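Local coordinates for protein D-mannose isomerase (Marinomonas mediterranea, PDB 5X32) that catalyses the reversible isomerization of D-mannose to D-fructose, also converts D-lyxose less efficiently, and does not accept D-glucose, at residues A[139-144]-A[196-201]; A[148-153]-A[225-230]; A[206-211]-A[268-273]. One frame throughout, in Å; residues are numbered along the deposited sequence.

Interaction 1: A[139-144]-A[196-201]; sequences VTYDLL and LDRAKL
The guanidinium group of Arg-198 has the phenol oxygen of Tyr-141 on one face, with OH above its centre and 3.2 Å from CZ. On the other face it meets the indole of Trp-149 in a cation-pi contact. The tyrosine ring takes Asp-142 OD1 at its edge and meets Tyr-195 edge-to-face. Ring and guanidinium planes stand 46° apart, so the two groups do not stack; the phenol reaches the cation by its hydroxyl end. Both side chains start toward the partner helix, and bends at chi2 (53°) and chi3 (57°) fold Arg-198 round until its flat end faces that oxygen. Tyr-141 OH is 3.3 Å from Arg-198 NH1, yet the N-H bonds lie in the guanidinium plane and do not aim at an atom above it. Those donors serve others: NH2 forms a salt bridge with Glu-145, and NH1 a weak hydrogen bond with Tyr-156 OH. Leu-183 of helix 173-190 touches both residues, so that helix flanks the contact; helices 133-147 and 193-212 are consistent with neighbours in one layer of the (alpha/alpha)6 barrel. With 100 Å² buried, the hydroxyl oxygen probably adds a modest electrostatic attraction to a guanidinium whose main partner is Glu-145.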
loop_
_atom_site.group_PDB
_atom_site.type_symbol
_atom_site.label_atom_id
_atom_site.label_comp_id
_atom_site.label_asym_id
_atom_site.label_seq_id
_atom_site.Cartn_x
_atom_site.Cartn_y
_atom_site.Cartn_z
ATOM N N VAL A 139 14.960 -14.091 6.446
ATOM C CA VAL A 139 15.270 -14.881 5.260
ATOM C C VAL A 139 14.962 -14.062 4.018
ATOM O O VAL A 139 15.793 -13.941 3.111
ATOM C CB VAL A 139 14.459 -16.192 5.161
ATOM C CG1 VAL A 139 14.748 -16.883 3.811
ATOM C CG2 VAL A 139 14.741 -17.118 6.336
ATOM N N THR A 140 13.774 -13.460 4.008
ATOM C CA THR A 140 13.281 -12.803 2.807
ATOM C C THR A 140 14.134 -11.594 2.480
ATOM O O THR A 140 14.491 -11.354 1.309
ATOM C CB THR A 140 11.815 -12.407 2.970
ATOM O OG1 THR A 140 11.073 -13.563 3.382
ATOM C CG2 THR A 140 11.253 -11.893 1.650
ATOM N N TYR A 141 14.535 -10.884 3.524
ATOM C CA TYR A 141 15.423 -9.754 3.331
ATOM C C TYR A 141 16.685 -10.210 2.585
ATOM O O TYR A 141 17.115 -9.548 1.633
ATOM C CB TYR A 141 15.777 -9.101 4.681
ATOM C CG TYR A 141 16.619 -7.860 4.532
ATOM C CD1 TYR A 141 18.002 -7.938 4.496
ATOM C CD2 TYR A 141 16.031 -6.610 4.403
ATOM C CE1 TYR A 141 18.774 -6.803 4.354
ATOM C CE2 TYR A 141 16.791 -5.472 4.263
ATOM C CZ TYR A 141 18.163 -5.568 4.236
ATOM O OH TYR A 141 18.934 -4.429 4.085
ATOM N N ASP A 142 17.222 -11.381 2.933
ATOM C CA ASP A 142 18.472 -11.771 2.297
ATOM C C ASP A 142 18.248 -12.249 0.877
ATOM O O ASP A 142 19.096 -11.990 0.011
ATOM C CB ASP A 142 19.208 -12.848 3.107
ATOM C CG ASP A 142 19.291 -12.513 4.577
ATOM O OD1 ASP A 142 19.848 -11.440 4.924
ATOM O OD2 ASP A 142 18.899 -13.371 5.389
ATOM N N LEU A 143 17.071 -12.819 0.609
ATOM C CA LEU A 143 16.723 -13.163 -0.758
ATOM C C LEU A 143 16.799 -11.905 -1.604
ATOM O O LEU A 143 17.313 -11.920 -2.725
ATOM C CB LEU A 143 15.332 -13.768 -0.817
ATOM C CG LEU A 143 14.759 -13.975 -2.215
ATOM C CD1 LEU A 143 15.559 -14.979 -3.009
ATOM C CD2 LEU A 143 13.327 -14.455 -2.104
ATOM N N LEU A 144 16.401 -10.791 -1.000
ATOM C CA LEU A 144 16.301 -9.550 -1.728
ATOM C C LEU A 144 17.705 -9.012 -1.878
ATOM O O LEU A 144 18.124 -8.635 -2.986
ATOM C CB LEU A 144 15.383 -8.604 -0.951
ATOM C CG LEU A 144 13.905 -8.602 -1.343
ATOM C CD1 LEU A 144 13.066 -8.063 -0.218
ATOM C CD2 LEU A 144 13.719 -7.742 -2.590
ATOM N N LEU A 196 15.331 -0.424 9.569
ATOM C CA LEU A 196 15.056 1.005 9.603
ATOM C C LEU A 196 16.103 1.740 8.785
ATOM O O LEU A 196 15.776 2.707 8.086
ATOM C CB LEU A 196 15.005 1.525 11.040
ATOM C CG LEU A 196 14.755 3.025 11.203
ATOM C CD1 LEU A 196 13.518 3.458 10.442
ATOM C CD2 LEU A 196 14.596 3.372 12.676
ATOM N N ASP A 197 17.353 1.278 8.836
ATOM C CA ASP A 197 18.397 1.960 8.075
ATOM C C ASP A 197 18.172 1.799 6.568
ATOM O O ASP A 197 18.352 2.751 5.777
ATOM C CB ASP A 197 19.775 1.438 8.472
ATOM C CG ASP A 197 20.190 1.892 9.867
ATOM O OD1 ASP A 197 19.583 2.858 10.388
ATOM O OD2 ASP A 197 21.095 1.257 10.461
ATOM N N ARG A 198 17.708 0.624 6.165
ATOM C CA ARG A 198 17.428 0.420 4.746
ATOM C C ARG A 198 16.201 1.271 4.319
ATOM O O ARG A 198 16.189 1.880 3.237
ATOM C CB ARG A 198 17.222 -1.070 4.453
ATOM C CG ARG A 198 16.942 -1.393 3.008
ATOM C CD ARG A 198 17.977 -0.815 2.071
ATOM N NE ARG A 198 19.338 -1.255 2.372
ATOM C CZ ARG A 198 19.898 -2.344 1.849
ATOM N NH1 ARG A 198 19.216 -3.119 1.018
ATOM N NH2 ARG A 198 21.135 -2.677 2.169
ATOM N N ALA A 199 15.183 1.329 5.176
ATOM C CA ALA A 199 14.008 2.128 4.873
ATOM C C ALA A 199 14.417 3.566 4.665
ATOM O O ALA A 199 14.012 4.190 3.682
ATOM C CB ALA A 199 12.973 2.032 5.983
ATOM N N LYS A 200 15.264 4.089 5.546
ATOM C CA LYS A 200 15.656 5.489 5.397
ATOM C C LYS A 200 16.514 5.745 4.162
ATOM O O LYS A 200 16.418 6.820 3.541
ATOM C CB LYS A 200 16.358 5.974 6.657
ATOM C CG LYS A 200 15.556 5.697 7.910
ATOM C CD LYS A 200 16.236 6.260 9.135
ATOM C CE LYS A 200 16.861 7.597 8.806
ATOM N NZ LYS A 200 17.057 8.436 10.008
ATOM N N LEU A 201 17.321 4.756 3.788
ATOM C CA LEU A 201 18.137 4.876 2.578
ATOM C C LEU A 201 17.265 4.917 1.315
ATOM O O LEU A 201 17.513 5.708 0.395
ATOM C CB LEU A 201 19.137 3.724 2.491
ATOM C CG LEU A 201 20.063 3.699 1.269
ATOM C CD1 LEU A 201 20.748 5.026 1.044
ATOM C CD2 LEU A 201 21.081 2.565 1.360
#

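Interaction 2: A[148-153]-A[225-230]; sequences FWENKH and NDWQID
His-153 turns one face of its imidazole to Trp-227, whose CD1 lies 3.5 Å from His-153 CG and toward the rim of that ring. Lys-152 CG covers the opposite face, so the imidazole is held between its chain neighbour and the indole. The two aromatic planes meet at 47°, neither stacked nor edge-to-face. In His-153, CG lies beside the backbone N and opposite the carbonyl carbon (chi1 -68°), which swings the ring across to Trp-227 and brings CE1 to 3.1 Å from Asp-226 O. Trp-227 CG likewise sits beside its own backbone N, anti to the carbonyl carbon, which brings the CD1-NE1 side of the indole to His-153 and Glu-150. Glu-150, extended beyond CG, comes to the indole edge near its plane: Trp-227 NE1 gives OE1 a weak hydrogen bond of 3.4 Å, with an N-H...O angle of 154°. The backbone bond from His-153 N to Glu-150 O, 2.9 Å, closes the turn that presents both side chains. With an alanine in place of His-153, the CD1 side of the indole would probably lose its aromatic neighbour and a gap would open beside the Asp-226 carbonyl. Glu-150 OE1 also forms a salt bridge with Arg-171, where its charge is chiefly met, so the join between strand 149-150 and the loop following strand 222-223 combines one weak N-H...O bond with the His-153/Trp-227 ring contact.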
loop_
_atom_site.group_PDB
_atom_site.type_symbol
_atom_site.label_atom_id
_atom_site.label_comp_id
_atom_site.label_asym_id
_atom_site.label_seq_id
_atom_site.Cartn_x
_atom_site.Cartn_y
_atom_site.Cartn_z
ATOM N N PHE A 148 18.035 -8.659 -5.529
ATOM C CA PHE A 148 17.398 -7.416 -5.981
ATOM C C PHE A 148 18.165 -6.170 -5.573
ATOM O O PHE A 148 18.094 -5.144 -6.253
ATOM C CB PHE A 148 15.961 -7.310 -5.465
ATOM C CG PHE A 148 15.041 -8.306 -6.070
ATOM C CD1 PHE A 148 14.280 -7.976 -7.180
ATOM C CD2 PHE A 148 14.957 -9.598 -5.551
ATOM C CE1 PHE A 148 13.436 -8.919 -7.759
ATOM C CE2 PHE A 148 14.125 -10.541 -6.121
ATOM C CZ PHE A 148 13.360 -10.207 -7.224
ATOM N N TRP A 149 18.883 -6.254 -4.459
ATOM C CA TRP A 149 19.556 -5.086 -3.931
ATOM C C TRP A 149 20.622 -4.598 -4.898
ATOM O O TRP A 149 21.437 -5.365 -5.377
ATOM C CB TRP A 149 20.172 -5.381 -2.569
ATOM C CG TRP A 149 20.875 -4.196 -2.005
ATOM C CD1 TRP A 149 22.172 -4.137 -1.608
ATOM C CD2 TRP A 149 20.330 -2.884 -1.794
ATOM N NE1 TRP A 149 22.475 -2.879 -1.154
ATOM C CE2 TRP A 149 21.361 -2.088 -1.255
ATOM C CE3 TRP A 149 19.070 -2.307 -1.998
ATOM C CZ2 TRP A 149 21.176 -0.743 -0.918
ATOM C CZ3 TRP A 149 18.892 -0.966 -1.664
ATOM C CH2 TRP A 149 19.939 -0.207 -1.123
ATOM N N GLU A 150 20.583 -3.317 -5.215
ATOM C CA GLU A 150 21.536 -2.761 -6.154
ATOM C C GLU A 150 22.352 -1.687 -5.441
ATOM O O GLU A 150 22.074 -0.489 -5.560
ATOM C CB GLU A 150 20.824 -2.198 -7.374
ATOM C CG GLU A 150 20.573 -3.211 -8.450
ATOM C CD GLU A 150 20.082 -2.571 -9.738
ATOM O OE1 GLU A 150 19.063 -1.840 -9.705
ATOM O OE2 GLU A 150 20.695 -2.826 -10.795
ATOM N N ASN A 151 23.358 -2.142 -4.700
ATOM C CA ASN A 151 24.126 -1.294 -3.801
ATOM C C ASN A 151 24.686 -0.009 -4.401
ATOM O O ASN A 151 24.796 0.995 -3.698
ATOM C CB ASN A 151 25.268 -2.097 -3.190
ATOM C CG ASN A 151 25.813 -1.448 -1.930
ATOM O OD1 ASN A 151 25.380 -1.753 -0.814
ATOM N ND2 ASN A 151 26.772 -0.542 -2.105
ATOM N N LYS A 152 25.009 -0.011 -5.688
ATOM C CA LYS A 152 25.655 1.160 -6.260
ATOM C C LYS A 152 24.650 2.291 -6.523
ATOM O O LYS A 152 25.036 3.456 -6.714
ATOM C CB LYS A 152 26.381 0.770 -7.557
ATOM C CG LYS A 152 26.266 1.772 -8.706
ATOM C CD LYS A 152 26.688 1.198 -10.051
ATOM C CE LYS A 152 26.612 2.249 -11.158
ATOM N NZ LYS A 152 26.239 1.601 -12.446
ATOM N N HIS A 153 23.360 1.959 -6.462
ATOM C CA HIS A 153 22.294 2.952 -6.614
ATOM C C HIS A 153 21.476 3.134 -5.351
ATOM O O HIS A 153 20.696 4.079 -5.245
ATOM C CB HIS A 153 21.377 2.572 -7.761
ATOM C CG HIS A 153 22.031 2.658 -9.101
ATOM N ND1 HIS A 153 22.163 3.846 -9.786
ATOM C CD2 HIS A 153 22.579 1.704 -9.888
ATOM C CE1 HIS A 153 22.766 3.619 -10.939
ATOM N NE2 HIS A 153 23.030 2.329 -11.025
ATOM N N ASN A 225 17.495 1.168 -16.477
ATOM C CA ASN A 225 18.392 0.407 -15.601
ATOM C C ASN A 225 19.604 1.229 -15.147
ATOM O O ASN A 225 20.382 0.755 -14.322
ATOM C CB ASN A 225 18.844 -0.910 -16.250
ATOM C CG ASN A 225 19.409 -0.724 -17.635
ATOM O OD1 ASN A 225 18.961 0.142 -18.396
ATOM N ND2 ASN A 225 20.393 -1.554 -17.984
ATOM N N ASP A 226 19.747 2.450 -15.676
ATOM C CA ASP A 226 20.719 3.415 -15.155
ATOM C C ASP A 226 20.168 4.132 -13.936
ATOM O O ASP A 226 20.917 4.766 -13.195
ATOM C CB ASP A 226 20.999 4.536 -16.170
ATOM C CG ASP A 226 21.643 4.061 -17.438
ATOM O OD1 ASP A 226 22.252 2.967 -17.426
ATOM O OD2 ASP A 226 21.532 4.812 -18.445
ATOM N N TRP A 227 18.862 3.976 -13.729
ATOM C CA TRP A 227 18.080 4.781 -12.790
ATOM C C TRP A 227 18.053 6.234 -13.276
ATOM O O TRP A 227 17.953 7.169 -12.480
ATOM C CB TRP A 227 18.584 4.676 -11.354
ATOM C CG TRP A 227 18.108 3.432 -10.653
ATOM C CD1 TRP A 227 18.840 2.321 -10.375
ATOM C CD2 TRP A 227 16.790 3.181 -10.143
ATOM N NE1 TRP A 227 18.066 1.393 -9.714
ATOM C CE2 TRP A 227 16.803 1.900 -9.560
ATOM C CE3 TRP A 227 15.602 3.919 -10.117
ATOM C CZ2 TRP A 227 15.671 1.336 -8.962
ATOM C CZ3 TRP A 227 14.477 3.358 -9.526
ATOM C CH2 TRP A 227 14.523 2.082 -8.952
ATOM N N GLN A 228 18.139 6.403 -14.594
ATOM C CA GLN A 228 17.813 7.674 -15.239
ATOM C C GLN A 228 16.333 7.685 -15.607
ATOM O O GLN A 228 15.729 6.631 -15.786
ATOM C CB GLN A 228 18.671 7.894 -16.489
ATOM C CG GLN A 228 20.142 8.235 -16.210
ATOM C CD GLN A 228 20.315 9.522 -15.389
ATOM O OE1 GLN A 228 20.653 9.474 -14.200
ATOM N NE2 GLN A 228 20.065 10.674 -16.021
ATOM N N ILE A 229 15.741 8.863 -15.743
ATOM C CA ILE A 229 14.309 8.911 -15.993
ATOM C C ILE A 229 13.950 8.465 -17.400
ATOM O O ILE A 229 14.460 8.987 -18.391
ATOM C CB ILE A 229 13.728 10.307 -15.753
ATOM C CG1 ILE A 229 13.568 10.544 -14.255
ATOM C CG2 ILE A 229 12.352 10.441 -16.406
ATOM C CD1 ILE A 229 12.597 11.677 -13.922
ATOM N N ASP A 230 13.050 7.485 -17.451
ATOM C CA ASP A 230 12.409 7.047 -18.681
ATOM C C ASP A 230 11.155 7.877 -18.940
ATOM O O ASP A 230 10.135 7.688 -18.273
ATOM C CB ASP A 230 12.048 5.561 -18.589
ATOM C CG ASP A 230 11.635 4.972 -19.932
ATOM O OD1 ASP A 230 11.326 5.750 -20.870
ATOM O OD2 ASP A 230 11.620 3.723 -20.053
#

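Interaction 3: A[206-211]-A[268-273]; sequences ICQKQA and ENWYLP
Gln-208 packs on Trp-270 without a polar bond between them, and the turn carrying the tryptophan is closed by the backbone bond from Tyr-271 N to Glu-268 O, 3.1 Å. From that turn Trp-270 places CG between its backbone N and carbonyl carbon (chi1 66°), a crowded position that sends the indole toward helix 193-212. There the carboxamide of Gln-208 lies almost flat over one face, the amide and ring planes only 14° apart. As modelled, NE2 sits above the five-membered ring side, 3.5 Å from Trp-270 CD2, while OE1 approaches CE2. CG of the same side chain lies over the six-membered ring, 4.0 Å from its centroid and 10° off the normal, a CH-pi contact. Gln-208 is extended beyond CG, which lets its chain and amide follow the length of the indole. Tyr-271 CD1 lies over the centre of the opposite face, 3.5 Å above the plane, so the indole is covered on both sides. At its edge, Cys-207 CB packs 3.9 Å from Trp-270 CZ3. Helix 193-212 has a wider pi-type turn at 206-210, with a weak bond from Ala-211 N to Ile-206 O. Trp-270 also touches Lys-204, one turn earlier on helix 193-212. Cys-207 and Ile-206 pack on Trp-255 of helix 249-265, the helix bearing His-251, probably a proton donor/acceptor in catalysis, whose side chain is about 9 Å from that of Cys-207. The contact therefore joins helix 193-212 to the turn leading into helix 271-286, beside helix 249-265.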
loop_
_atom_site.group_PDB
_atom_site.type_symbol
_atom_site.label_atom_id
_atom_site.label_comp_id
_atom_site.label_asym_id
_atom_site.label_seq_id
_atom_site.Cartn_x
_atom_site.Cartn_y
_atom_site.Cartn_z
ATOM N N ILE A 206 14.788 7.783 -3.213
ATOM C CA ILE A 206 13.640 7.983 -4.075
ATOM C C ILE A 206 13.185 9.434 -3.941
ATOM O O ILE A 206 13.030 10.152 -4.941
ATOM C CB ILE A 206 12.495 7.005 -3.727
ATOM C CG1 ILE A 206 12.925 5.570 -4.019
ATOM C CG2 ILE A 206 11.255 7.342 -4.523
ATOM C CD1 ILE A 206 13.128 5.314 -5.482
ATOM N N CYS A 207 13.001 9.870 -2.699
ATOM C CA CYS A 207 12.479 11.200 -2.443
ATOM C C CYS A 207 13.477 12.339 -2.627
ATOM O O CYS A 207 13.064 13.469 -2.834
ATOM C CB CYS A 207 11.925 11.263 -1.023
ATOM S SG CYS A 207 10.438 10.303 -0.842
ATOM N N GLN A 208 14.779 12.066 -2.560
ATOM C CA GLN A 208 15.734 13.115 -2.887
ATOM C C GLN A 208 16.390 12.885 -4.234
ATOM O O GLN A 208 16.131 13.634 -5.179
ATOM C CB GLN A 208 16.782 13.253 -1.796
ATOM C CG GLN A 208 16.226 14.073 -0.690
ATOM C CD GLN A 208 17.242 14.527 0.326
ATOM O OE1 GLN A 208 18.165 13.804 0.651
ATOM N NE2 GLN A 208 17.062 15.751 0.842
ATOM N N LYS A 209 17.188 11.821 -4.338
ATOM C CA LYS A 209 17.984 11.626 -5.541
ATOM C C LYS A 209 17.108 11.426 -6.761
ATOM O O LYS A 209 17.156 12.235 -7.687
ATOM C CB LYS A 209 18.917 10.440 -5.427
ATOM C CG LYS A 209 19.702 10.252 -6.720
ATOM C CD LYS A 209 20.840 9.264 -6.551
ATOM C CE LYS A 209 20.352 7.878 -6.100
ATOM N NZ LYS A 209 21.118 6.781 -6.752
ATOM N N GLN A 210 16.306 10.366 -6.773
ATOM C CA GLN A 210 15.477 10.098 -7.948
ATOM C C GLN A 210 14.467 11.203 -8.236
ATOM O O GLN A 210 14.131 11.442 -9.395
ATOM C CB GLN A 210 14.759 8.757 -7.814
ATOM C CG GLN A 210 15.714 7.590 -7.784
ATOM C CD GLN A 210 16.710 7.653 -8.921
ATOM O OE1 GLN A 210 17.910 7.653 -8.695
ATOM N NE2 GLN A 210 16.216 7.689 -10.153
ATOM N N ALA A 211 13.985 11.871 -7.193
ATOM C CA ALA A 211 13.054 12.983 -7.374
ATOM C C ALA A 211 13.683 14.169 -8.109
ATOM O O ALA A 211 13.053 14.755 -8.992
ATOM C CB ALA A 211 12.508 13.429 -6.031
ATOM N N GLU A 268 14.943 13.430 10.655
ATOM C CA GLU A 268 15.811 13.954 9.609
ATOM C C GLU A 268 15.220 15.281 9.143
ATOM O O GLU A 268 14.025 15.346 8.836
ATOM C CB GLU A 268 15.915 12.979 8.439
ATOM C CG GLU A 268 17.321 12.775 7.915
ATOM C CD GLU A 268 18.088 11.732 8.711
ATOM O OE1 GLU A 268 17.627 10.575 8.794
ATOM O OE2 GLU A 268 19.151 12.063 9.264
ATOM N N ASN A 269 16.035 16.333 9.072
ATOM C CA ASN A 269 15.470 17.670 8.956
ATOM C C ASN A 269 14.851 17.998 7.581
ATOM O O ASN A 269 14.187 19.026 7.440
ATOM C CB ASN A 269 16.500 18.750 9.359
ATOM C CG ASN A 269 17.704 18.838 8.424
ATOM O OD1 ASN A 269 17.668 18.375 7.279
ATOM N ND2 ASN A 269 18.763 19.504 8.896
ATOM N N TRP A 270 15.047 17.146 6.577
ATOM C CA TRP A 270 14.397 17.365 5.277
ATOM C C TRP A 270 13.051 16.621 5.134
ATOM O O TRP A 270 12.278 16.893 4.206
ATOM C CB TRP A 270 15.323 16.948 4.127
ATOM C CG TRP A 270 15.632 15.464 4.073
ATOM C CD1 TRP A 270 16.655 14.829 4.701
ATOM C CD2 TRP A 270 14.927 14.449 3.332
ATOM N NE1 TRP A 270 16.630 13.486 4.414
ATOM C CE2 TRP A 270 15.581 13.227 3.574
ATOM C CE3 TRP A 270 13.803 14.455 2.501
ATOM C CZ2 TRP A 270 15.154 12.021 3.009
ATOM C CZ3 TRP A 270 13.376 13.246 1.947
ATOM C CH2 TRP A 270 14.055 12.054 2.202
ATOM N N TYR A 271 12.768 15.699 6.056
ATOM C CA TYR A 271 11.556 14.878 5.979
ATOM C C TYR A 271 10.284 15.721 5.873
ATOM O O TYR A 271 9.526 15.606 4.901
ATOM C CB TYR A 271 11.457 13.964 7.190
ATOM C CG TYR A 271 12.314 12.733 7.091
ATOM C CD1 TYR A 271 12.979 12.420 5.914
ATOM C CD2 TYR A 271 12.464 11.875 8.179
ATOM C CE1 TYR A 271 13.764 11.282 5.825
ATOM C CE2 TYR A 271 13.242 10.743 8.099
ATOM C CZ TYR A 271 13.895 10.452 6.920
ATOM O OH TYR A 271 14.685 9.330 6.825
ATOM N N LEU A 272 10.061 16.577 6.870
ATOM C CA LEU A 272 8.832 17.360 6.923
ATOM C C LEU A 272 8.702 18.365 5.780
ATOM O O LEU A 272 7.635 18.456 5.195
ATOM C CB LEU A 272 8.710 18.072 8.268
ATOM C CG LEU A 272 7.415 18.851 8.438
ATOM C CD1 LEU A 272 6.239 17.893 8.306
ATOM C CD2 LEU A 272 7.388 19.508 9.799
ATOM N N PRO A 273 9.766 19.135 5.460
ATOM C CA PRO A 273 9.584 20.005 4.292
ATOM C C PRO A 273 9.315 19.238 2.988
ATOM O O PRO A 273 8.577 19.732 2.131
ATOM C CB PRO A 273 10.910 20.765 4.203
ATOM C CG PRO A 273 11.411 20.777 5.585
ATOM C CD PRO A 273 10.983 19.494 6.214
#

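Overall arrangement
From the N terminus, interaction 1 closes a loop from helix 133-147 to helix 193-212. Interaction 2 opens at 148-153, inside that loop, and closes at 225-230, beyond it, so the two cross; Leu-144 O and Trp-149 N, probably hydrogen-bonded at 2.9 Å, link them where helix passes into strand. Interaction 3 opens at 206-211 after interaction 1 has closed and ends at 268-273, leading into helix 271-286; it is in series with the first and crosses the second. Helix 193-212 serves interactions 1 and 3, joined also by the Lys-200 to Glu-268 salt bridge. Gln-210 NE2 and Lys-209 NZ probably bond the Trp-227 and His-153 carbonyls, respectively, tying interaction 2's loops to this helix.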